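Local coordinates for carbonic anhydrase (Porphyridium purpureum, PDB 1DDZ), which probably catalyses the reversible hydration of carbon dioxide to hydrogencarbonate and a proton, as a zinc-dependent beta-class carbonic anhydrase, at residues 107-110 and 111-115; 400-403 and 404-407; 195-198 and 199-203. All coordinates share one frame; numbering follows the deposited sequence.

Interaction 1. Residues 107-110 and 111-115; sequences ISFL and SVLQY
Ile107 offers its carbonyl oxygen to both donors of Ser111. The backbone N of Ser111 reaches Ile107 O at 2.9 Å, and the hydroxyl, Ser111 OG, meets the same Ile107 O at 2.8 Å, so two bonds grip one buried acceptor. The hydroxyl can turn back on the preceding turn because OG stands between the backbone N and the carbonyl carbon, chi1 63°. Ser108 follows: its carbonyl oxygen lies against a methyl, with Val112 CG2 3.5 Å from Ser108 O, while the Ser108 side chain touches His95 and Trp405. Leu113 N donates to Phe109 O at 3.0 Å, an i to i+4 bond with the N-H well aligned at 165°.

This is the first part of helix 107-119, which packs beside strands 69-74 and 92-97 of the first beta-carbonic anhydrase domain; Phe109 rests on Ile72 and Val112 on Leu70. The Phe109 ring and the Leu113 side chain run alongside each other in the same direction, Phe109 CZ standing 4.0 Å from Leu113 CD1, which approaches the ring obliquely. At Leu110, the last residue of the segment, Gln114 N donates to Leu110 O at 2.9 Å. The extended Gln114 chain carries OE1 to the backbone N-H groups of Leu401 and Ile402 from the second domain, and OE1 accepts a hydrogen bond from each.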
ATOM      1  N   ILE A 107      -0.193  -3.910   2.645  1.00 11.34           N
ATOM      2  CA  ILE A 107       0.895  -4.822   2.967  1.00 11.77           C
ATOM      3  C   ILE A 107       1.291  -4.759   4.434  1.00 11.31           C
ATOM      4  O   ILE A 107       1.809  -5.731   4.948  1.00 14.88           O
ATOM      5  CB  ILE A 107       2.143  -4.586   2.077  1.00 11.72           C
ATOM      6  CG1 ILE A 107       3.163  -5.709   2.269  1.00  7.00           C
ATOM      7  CG2 ILE A 107       2.751  -3.235   2.398  1.00  7.00           C
ATOM      8  CD1 ILE A 107       3.032  -6.812   1.314  1.00  7.00           C
ATOM      9  N   SER A 108       1.069  -3.640   5.120  1.00 11.19           N
ATOM     10  CA  SER A 108       1.426  -3.590   6.538  1.00  9.30           C
ATOM     11  C   SER A 108       0.507  -4.542   7.299  1.00 12.38           C
ATOM     12  O   SER A 108       0.926  -5.214   8.250  1.00 14.06           O
ATOM     13  CB  SER A 108       1.314  -2.174   7.104  1.00  7.20           C
ATOM     14  OG  SER A 108       1.403  -2.195   8.524  1.00  8.43           O
ATOM     15  N   PHE A 109      -0.748  -4.607   6.862  1.00  9.71           N
ATOM     16  CA  PHE A 109      -1.738  -5.484   7.466  1.00  8.98           C
ATOM     17  C   PHE A 109      -1.472  -6.932   7.029  1.00  8.14           C
ATOM     18  O   PHE A 109      -1.387  -7.830   7.870  1.00  9.62           O
ATOM     19  CB  PHE A 109      -3.160  -4.990   7.088  1.00 12.30           C
ATOM     20  CG  PHE A 109      -4.198  -6.073   7.029  1.00 11.51           C
ATOM     21  CD1 PHE A 109      -4.512  -6.830   8.163  1.00 10.05           C
ATOM     22  CD2 PHE A 109      -4.812  -6.382   5.824  1.00  8.96           C
ATOM     23  CE1 PHE A 109      -5.417  -7.889   8.086  1.00  7.98           C
ATOM     24  CE2 PHE A 109      -5.716  -7.435   5.736  1.00  7.00           C
ATOM     25  CZ  PHE A 109      -6.016  -8.191   6.863  1.00 11.00           C
ATOM     26  N   LEU A 110      -1.311  -7.147   5.727  1.00  7.00           N
ATOM     27  CA  LEU A 110      -1.063  -8.461   5.172  1.00  7.03           C
ATOM     28  C   LEU A 110       0.213  -9.157   5.719  1.00 11.94           C
ATOM     29  O   LEU A 110       0.207 -10.370   5.960  1.00 13.60           O
ATOM     30  CB  LEU A 110      -1.002  -8.366   3.651  1.00  8.48           C
ATOM     31  CG  LEU A 110      -2.267  -7.955   2.894  1.00  9.35           C
ATOM     32  CD1 LEU A 110      -1.970  -7.764   1.414  1.00  7.00           C
ATOM     33  CD2 LEU A 110      -3.306  -9.014   3.095  1.00  7.00           C
ATOM     34  N   SER A 111       1.305  -8.414   5.893  1.00 12.05           N
ATOM     35  CA  SER A 111       2.544  -8.991   6.429  1.00 10.51           C
ATOM     36  C   SER A 111       2.418  -9.381   7.928  1.00  7.72           C
ATOM     37  O   SER A 111       2.945 -10.422   8.334  1.00  9.73           O
ATOM     38  CB  SER A 111       3.759  -8.094   6.122  1.00  7.00           C
ATOM     39  OG  SER A 111       3.673  -6.819   6.742  1.00 21.71           O
ATOM     40  N   VAL A 112       1.676  -8.612   8.730  1.00  7.00           N
ATOM     41  CA  VAL A 112       1.455  -8.976  10.131  1.00 10.39           C
ATOM     42  C   VAL A 112       0.570 -10.246  10.194  1.00 13.46           C
ATOM     43  O   VAL A 112       0.819 -11.180  10.973  1.00 13.43           O
ATOM     44  CB  VAL A 112       0.791  -7.839  10.932  1.00 12.50           C
ATOM     45  CG1 VAL A 112       0.251  -8.374  12.260  1.00 19.75           C
ATOM     46  CG2 VAL A 112       1.798  -6.776  11.245  1.00 16.85           C
ATOM     47  N   LEU A 113      -0.462 -10.282   9.353  1.00 16.08           N
ATOM     48  CA  LEU A 113      -1.370 -11.433   9.244  1.00 13.69           C
ATOM     49  C   LEU A 113      -0.603 -12.726   8.863  1.00 11.50           C
ATOM     50  O   LEU A 113      -0.746 -13.751   9.515  1.00 11.92           O
ATOM     51  CB  LEU A 113      -2.415 -11.169   8.145  1.00 11.43           C
ATOM     52  CG  LEU A 113      -3.880 -11.616   8.282  1.00 11.47           C
ATOM     53  CD1 LEU A 113      -4.478 -11.880   6.873  1.00  9.80           C
ATOM     54  CD2 LEU A 113      -4.041 -12.805   9.181  1.00  7.00           C
ATOM     55  N   GLN A 114       0.162 -12.668   7.772  1.00  9.28           N
ATOM     56  CA  GLN A 114       0.906 -13.809   7.315  1.00  8.86           C
ATOM     57  C   GLN A 114       1.930 -14.271   8.351  1.00 13.77           C
ATOM     58  O   GLN A 114       2.097 -15.469   8.564  1.00 14.28           O
ATOM     59  CB  GLN A 114       1.563 -13.535   5.973  1.00  7.00           C
ATOM     60  CG  GLN A 114       2.144 -14.819   5.375  1.00  8.63           C
ATOM     61  CD  GLN A 114       2.530 -14.677   3.929  1.00 12.75           C
ATOM     62  OE1 GLN A 114       3.282 -13.784   3.562  1.00 19.18           O
ATOM     63  NE2 GLN A 114       2.025 -15.570   3.093  1.00 18.04           N
ATOM     64  N   TYR A 115       2.589 -13.330   9.016  1.00 13.50           N
ATOM     65  CA  TYR A 115       3.565 -13.683  10.042  1.00 13.81           C
ATOM     66  C   TYR A 115       2.822 -14.420  11.165  1.00 16.71           C
ATOM     67  O   TYR A 115       3.212 -15.521  11.552  1.00 16.21           O
ATOM     68  CB  TYR A 115       4.254 -12.426  10.592  1.00 11.10           C
ATOM     69  CG  TYR A 115       5.391 -12.718  11.536  1.00 11.40           C
ATOM     70  CD1 TYR A 115       6.665 -13.024  11.049  1.00 11.41           C
ATOM     71  CD2 TYR A 115       5.204 -12.674  12.916  1.00 11.08           C
ATOM     72  CE1 TYR A 115       7.734 -13.278  11.915  1.00 17.09           C
ATOM     73  CE2 TYR A 115       6.260 -12.927  13.799  1.00 15.31           C
ATOM     74  CZ  TYR A 115       7.529 -13.229  13.292  1.00 19.90           C
ATOM     75  OH  TYR A 115       8.586 -13.480  14.148  1.00 18.79           O
TER

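Interaction 2. Residues 400-403 and 404-407; sequences GLID and NWLR
Asn404 bends its carboxamide back over the turn before it and donates from ND2 to Gly400 O at 2.7 Å. The bond is not straight, 143° at the hydrogen, and Gly400 O lies somewhat out of the amide plane. With CG anti to the carbonyl carbon (chi1 -73°), the group is held beside its own backbone N and hence near Gly400; Ser449 of the second subunit also bonds to ND2. Without the carboxamide, as with an alanine here, Gly400 O would probably lose this donor and Ser449 of the second subunit its amide partner.

Across this turn Asp403 acts through its carbonyl oxygen: a water donates to Asp403 O at 2.9 Å and accepts from Arg407 NH1 at 2.8 Å. Arg407 also donates from NE to Ala447 O of the second subunit and pairs through NH2 with Asp486 of that subunit in a salt bridge. The Asp403 carboxylate turns elsewhere, OD2 to Leu399 N and Ser397 OG, OD1 to Tyr119 OH, although Leu406 CD1 passes 3.9 Å from Asp403 OD1. Ile402 supplies the apolar side. The Ile402 and Leu406 side chains cross at a slant, Ile402 CG1 coming 3.8 Å from Leu406 CD1, while Leu406 N bonds to Ile402 O at 3.0 Å.

This short helical segment in the second beta-carbonic anhydrase domain lies against helix 107-119 of the first, where Ile402 and Trp405 both touch Ser111, and near helix 195-202, where Leu401 meets Ile196.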
ATOM      1  N   GLY A 400       4.968 -14.595   0.176  1.00 21.87           N
ATOM      2  CA  GLY A 400       4.657 -13.417  -0.615  1.00 15.88           C
ATOM      3  C   GLY A 400       4.421 -12.095   0.069  1.00 14.45           C
ATOM      4  O   GLY A 400       4.802 -11.054  -0.463  1.00 16.92           O
ATOM      5  N   LEU A 401       3.805 -12.096   1.239  1.00 13.23           N
ATOM      6  CA  LEU A 401       3.551 -10.824   1.885  1.00 16.11           C
ATOM      7  C   LEU A 401       4.551 -10.467   2.973  1.00 15.91           C
ATOM      8  O   LEU A 401       5.149  -9.393   2.936  1.00 19.03           O
ATOM      9  CB  LEU A 401       2.096 -10.764   2.374  1.00 11.27           C
ATOM     10  CG  LEU A 401       1.243 -11.060   1.129  1.00 16.66           C
ATOM     11  CD1 LEU A 401       0.224 -12.119   1.390  1.00 15.40           C
ATOM     12  CD2 LEU A 401       0.632  -9.828   0.550  1.00 15.68           C
ATOM     13  N   ILE A 402       4.785 -11.384   3.903  1.00 14.07           N
ATOM     14  CA  ILE A 402       5.695 -11.104   4.988  1.00 12.34           C
ATOM     15  C   ILE A 402       7.146 -11.009   4.532  1.00 12.94           C
ATOM     16  O   ILE A 402       7.839 -10.061   4.897  1.00 16.19           O
ATOM     17  CB  ILE A 402       5.534 -12.114   6.146  1.00 12.51           C
ATOM     18  CG1 ILE A 402       6.471 -11.754   7.291  1.00  7.89           C
ATOM     19  CG2 ILE A 402       5.788 -13.544   5.684  1.00  8.30           C
ATOM     20  CD1 ILE A 402       6.186 -10.456   7.921  1.00  7.00           C
ATOM     21  N   ASP A 403       7.569 -11.879   3.623  1.00 13.79           N
ATOM     22  CA  ASP A 403       8.967 -11.841   3.212  1.00 17.53           C
ATOM     23  C   ASP A 403       9.386 -10.715   2.276  1.00 19.96           C
ATOM     24  O   ASP A 403      10.553 -10.342   2.249  1.00 17.43           O
ATOM     25  CB  ASP A 403       9.457 -13.229   2.801  1.00 18.50           C
ATOM     26  CG  ASP A 403       9.275 -14.261   3.937  1.00 22.52           C
ATOM     27  OD1 ASP A 403       9.612 -13.968   5.109  1.00 19.90           O
ATOM     28  OD2 ASP A 403       8.747 -15.359   3.678  1.00 23.18           O
ATOM     29  N   ASN A 404       8.432 -10.114   1.560  1.00 15.17           N
ATOM     30  CA  ASN A 404       8.760  -8.953   0.719  1.00 14.56           C
ATOM     31  C   ASN A 404       8.796  -7.706   1.610  1.00  9.70           C
ATOM     32  O   ASN A 404       9.644  -6.822   1.465  1.00 12.22           O
ATOM     33  CB  ASN A 404       7.806  -8.837  -0.460  1.00 15.74           C
ATOM     34  CG  ASN A 404       8.085  -9.891  -1.493  1.00 15.17           C
ATOM     35  OD1 ASN A 404       9.236 -10.099  -1.869  1.00 23.57           O
ATOM     36  ND2 ASN A 404       7.054 -10.647  -1.883  1.00 22.12           N
ATOM     37  N   TRP A 405       7.902  -7.669   2.586  1.00 10.76           N
ATOM     38  CA  TRP A 405       7.899  -6.600   3.587  1.00 12.63           C
ATOM     39  C   TRP A 405       9.298  -6.580   4.328  1.00 12.51           C
ATOM     40  O   TRP A 405       9.932  -5.531   4.452  1.00  7.52           O
ATOM     41  CB  TRP A 405       6.763  -6.881   4.579  1.00  7.00           C
ATOM     42  CG  TRP A 405       6.747  -6.059   5.841  1.00  7.00           C
ATOM     43  CD1 TRP A 405       7.261  -6.417   7.052  1.00  8.84           C
ATOM     44  CD2 TRP A 405       6.133  -4.773   6.031  1.00  7.97           C
ATOM     45  NE1 TRP A 405       7.009  -5.434   7.983  1.00  8.86           N
ATOM     46  CE2 TRP A 405       6.316  -4.419   7.385  1.00  7.00           C
ATOM     47  CE3 TRP A 405       5.443  -3.892   5.197  1.00  7.00           C
ATOM     48  CZ2 TRP A 405       5.830  -3.227   7.918  1.00  7.00           C
ATOM     49  CZ3 TRP A 405       4.961  -2.708   5.733  1.00  7.00           C
ATOM     50  CH2 TRP A 405       5.156  -2.388   7.076  1.00  7.00           C
ATOM     51  N   LEU A 406       9.771  -7.752   4.763  1.00 13.21           N
ATOM     52  CA  LEU A 406      11.041  -7.880   5.487  1.00 14.95           C
ATOM     53  C   LEU A 406      12.303  -7.533   4.701  1.00 14.27           C
ATOM     54  O   LEU A 406      13.357  -7.262   5.301  1.00 12.31           O
ATOM     55  CB  LEU A 406      11.173  -9.281   6.117  1.00 11.90           C
ATOM     56  CG  LEU A 406      10.155  -9.611   7.219  1.00  8.97           C
ATOM     57  CD1 LEU A 406      10.234 -11.064   7.654  1.00 11.89           C
ATOM     58  CD2 LEU A 406      10.374  -8.720   8.389  1.00  7.00           C
ATOM     59  N   ARG A 407      12.194  -7.466   3.373  1.00 15.99           N
ATOM     60  CA  ARG A 407      13.339  -7.115   2.531  1.00  9.86           C
ATOM     61  C   ARG A 407      13.929  -5.762   2.917  1.00 11.50           C
ATOM     62  O   ARG A 407      15.096  -5.478   2.654  1.00 14.93           O
ATOM     63  CB  ARG A 407      12.976  -7.146   1.053  1.00  8.58           C
ATOM     64  CG  ARG A 407      13.017  -8.522   0.448  1.00 11.44           C
ATOM     65  CD  ARG A 407      14.365  -9.106   0.717  1.00 21.94           C
ATOM     66  NE  ARG A 407      14.650 -10.297  -0.059  1.00 28.62           N
ATOM     67  CZ  ARG A 407      14.969 -11.481   0.464  1.00 33.70           C
ATOM     68  NH1 ARG A 407      15.029 -11.646   1.784  1.00 25.58           N
ATOM     69  NH2 ARG A 407      15.292 -12.488  -0.350  1.00 35.63           N
TER
HETATM   70  O   HOH W   1      13.175 -10.361   3.520  1.00 55.48           O

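Interaction 3. Residues 195-198 and 199-203; sequences SIVQ and DAWDA
Val197 and Trp201, one turn apart, make a CH-pi contact on helix 195-202, a short alpha-helix in the first beta-carbonic anhydrase domain that follows the long helix 172-193 and leads toward strand 208-214. The methyl Val197 CG1 sits over the indole's six-membered ring, 3.5 Å from its centroid and only 6° off the normal. Trp201 CG is anti to the carbonyl carbon, chi1 -78°, which swings the indole back along the helix over this methyl. The indole nitrogen, Trp201 NE1, donates to Leu207 O.

Backbone hydrogen bonds run i to i+4 without a break. Asp199 N donates to Ser195 O at 2.7 Å, and in the same way Ala200 N bonds to Ile196 O, Trp201 N to Val197 O and Asp202 N to Gln198 O. Ala203 leaves the helical conformation, but its backbone N still bonds back to Asp199 O, so the pattern carries on to the residue where the helix gives way to loop.

Ser195 and Gln198 find their polar partners elsewhere in the assembly. Ser195 OG bonds to Asn150 of the second subunit. Gln198 binds through OE1 to Asp232 N and through NE2 to Cys192 O and Ser230 O, partners that fix the rotation of its amide. That amide crosses Trp201 with the two planes 83° apart, and Gln198 NE2 lies 3.7 Å from Trp201 CE3.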
ATOM      1  N   SER A 195      -5.770 -13.998   1.002  1.00 12.07           N
ATOM      2  CA  SER A 195      -5.221 -15.242   0.456  1.00 10.50           C
ATOM      3  C   SER A 195      -4.682 -16.094   1.626  1.00 11.78           C
ATOM      4  O   SER A 195      -4.833 -17.301   1.673  1.00 10.95           O
ATOM      5  CB  SER A 195      -4.097 -14.920  -0.538  1.00  9.63           C
ATOM      6  OG  SER A 195      -3.157 -14.011   0.019  1.00 11.14           O
ATOM      7  N   ILE A 196      -4.152 -15.409   2.632  1.00 13.01           N
ATOM      8  CA  ILE A 196      -3.578 -16.028   3.823  1.00 12.84           C
ATOM      9  C   ILE A 196      -4.601 -16.885   4.587  1.00 13.14           C
ATOM     10  O   ILE A 196      -4.373 -18.069   4.820  1.00 10.66           O
ATOM     11  CB  ILE A 196      -2.982 -14.934   4.746  1.00  8.45           C
ATOM     12  CG1 ILE A 196      -1.892 -14.165   3.992  1.00  7.00           C
ATOM     13  CG2 ILE A 196      -2.487 -15.542   6.037  1.00  7.00           C
ATOM     14  CD1 ILE A 196      -1.722 -12.753   4.440  1.00  7.00           C
ATOM     15  N   VAL A 197      -5.739 -16.294   4.953  1.00 13.49           N
ATOM     16  CA  VAL A 197      -6.763 -17.040   5.666  1.00 11.72           C
ATOM     17  C   VAL A 197      -7.475 -18.054   4.744  1.00 15.12           C
ATOM     18  O   VAL A 197      -7.848 -19.144   5.199  1.00 14.99           O
ATOM     19  CB  VAL A 197      -7.746 -16.112   6.357  1.00 11.65           C
ATOM     20  CG1 VAL A 197      -8.828 -16.909   7.058  1.00  9.91           C
ATOM     21  CG2 VAL A 197      -7.016 -15.244   7.357  1.00  7.00           C
ATOM     22  N   GLN A 198      -7.629 -17.731   3.458  1.00 10.62           N
ATOM     23  CA  GLN A 198      -8.239 -18.691   2.533  1.00 14.41           C
ATOM     24  C   GLN A 198      -7.319 -19.918   2.350  1.00 14.63           C
ATOM     25  O   GLN A 198      -7.770 -21.055   2.424  1.00 15.73           O
ATOM     26  CB  GLN A 198      -8.568 -18.050   1.178  1.00 10.71           C
ATOM     27  CG  GLN A 198      -9.778 -17.116   1.225  1.00  7.82           C
ATOM     28  CD  GLN A 198     -11.091 -17.830   1.595  1.00 10.12           C
ATOM     29  OE1 GLN A 198     -11.584 -18.654   0.847  1.00 16.05           O
ATOM     30  NE2 GLN A 198     -11.674 -17.474   2.730  1.00  7.00           N
ATOM     31  N   ASP A 199      -6.020 -19.690   2.213  1.00 13.43           N
ATOM     32  CA  ASP A 199      -5.078 -20.794   2.068  1.00 14.47           C
ATOM     33  C   ASP A 199      -5.065 -21.664   3.324  1.00  9.38           C
ATOM     34  O   ASP A 199      -5.188 -22.867   3.254  1.00 13.39           O
ATOM     35  CB  ASP A 199      -3.668 -20.259   1.810  1.00 16.22           C
ATOM     36  CG  ASP A 199      -3.501 -19.688   0.436  1.00 14.76           C
ATOM     37  OD1 ASP A 199      -4.266 -20.055  -0.482  1.00 18.96           O
ATOM     38  OD2 ASP A 199      -2.573 -18.876   0.279  1.00 25.20           O
ATOM     39  N   ALA A 200      -4.958 -21.033   4.480  1.00 10.77           N
ATOM     40  CA  ALA A 200      -4.941 -21.745   5.745  1.00 11.86           C
ATOM     41  C   ALA A 200      -6.161 -22.621   5.874  1.00 16.82           C
ATOM     42  O   ALA A 200      -6.049 -23.804   6.211  1.00 22.30           O
ATOM     43  CB  ALA A 200      -4.882 -20.766   6.911  1.00  9.95           C
ATOM     44  N   TRP A 201      -7.331 -22.053   5.600  1.00 18.14           N
ATOM     45  CA  TRP A 201      -8.579 -22.795   5.702  1.00 14.95           C
ATOM     46  C   TRP A 201      -8.648 -23.928   4.699  1.00 14.82           C
ATOM     47  O   TRP A 201      -9.138 -25.009   5.022  1.00 14.41           O
ATOM     48  CB  TRP A 201      -9.765 -21.862   5.554  1.00 15.82           C
ATOM     49  CG  TRP A 201     -10.052 -21.102   6.790  1.00  8.80           C
ATOM     50  CD1 TRP A 201      -9.553 -21.352   8.037  1.00 10.36           C
ATOM     51  CD2 TRP A 201     -10.915 -19.968   6.916  1.00  8.65           C
ATOM     52  NE1 TRP A 201     -10.056 -20.444   8.929  1.00 10.96           N
ATOM     53  CE2 TRP A 201     -10.895 -19.581   8.269  1.00  7.80           C
ATOM     54  CE3 TRP A 201     -11.706 -19.240   6.013  1.00  7.00           C
ATOM     55  CZ2 TRP A 201     -11.638 -18.483   8.748  1.00 10.65           C
ATOM     56  CZ3 TRP A 201     -12.442 -18.150   6.490  1.00  7.00           C
ATOM     57  CH2 TRP A 201     -12.402 -17.783   7.845  1.00  8.23           C
ATOM     58  N   ASP A 202      -8.130 -23.700   3.494  1.00 17.90           N
ATOM     59  CA  ASP A 202      -8.104 -24.753   2.483  1.00 22.07           C
ATOM     60  C   ASP A 202      -7.203 -25.911   2.985  1.00 26.63           C
ATOM     61  O   ASP A 202      -7.489 -27.088   2.734  1.00 29.11           O
ATOM     62  CB  ASP A 202      -7.596 -24.229   1.124  1.00 22.17           C
ATOM     63  CG  ASP A 202      -8.634 -23.398   0.377  1.00 27.56           C
ATOM     64  OD1 ASP A 202      -9.786 -23.272   0.862  1.00 34.00           O
ATOM     65  OD2 ASP A 202      -8.298 -22.860  -0.704  1.00 24.59           O
ATOM     66  N   ALA A 203      -6.136 -25.580   3.711  1.00 27.27           N
ATOM     67  CA  ALA A 203      -5.219 -26.580   4.251  1.00 27.83           C
ATOM     68  C   ALA A 203      -5.732 -27.150   5.570  1.00 30.50           C
ATOM     69  O   ALA A 203      -5.016 -27.867   6.266  1.00 33.13           O
ATOM     70  CB  ALA A 203      -3.847 -25.977   4.448  1.00 29.49           C
TER

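From the N terminus, interaction 1 comes first, on helix 107-119, then interaction 3 on helix 195-202, and interaction 2 much later, in the second domain. Each is local, joining residues about a turn apart in one continuous stretch, and closes no long loop, so the three are strictly in series and none nests in or crosses another. They meet in space all the same. Helix 107-119 touches both of the others: the Gln114 side chain ties it to the start of 400-407, while Leu113 and Gln114 pack on Ile196. Leu401 also touches Ser195, which joins 400-407 directly to 195-203 across the two domains. All three also touch the second subunit.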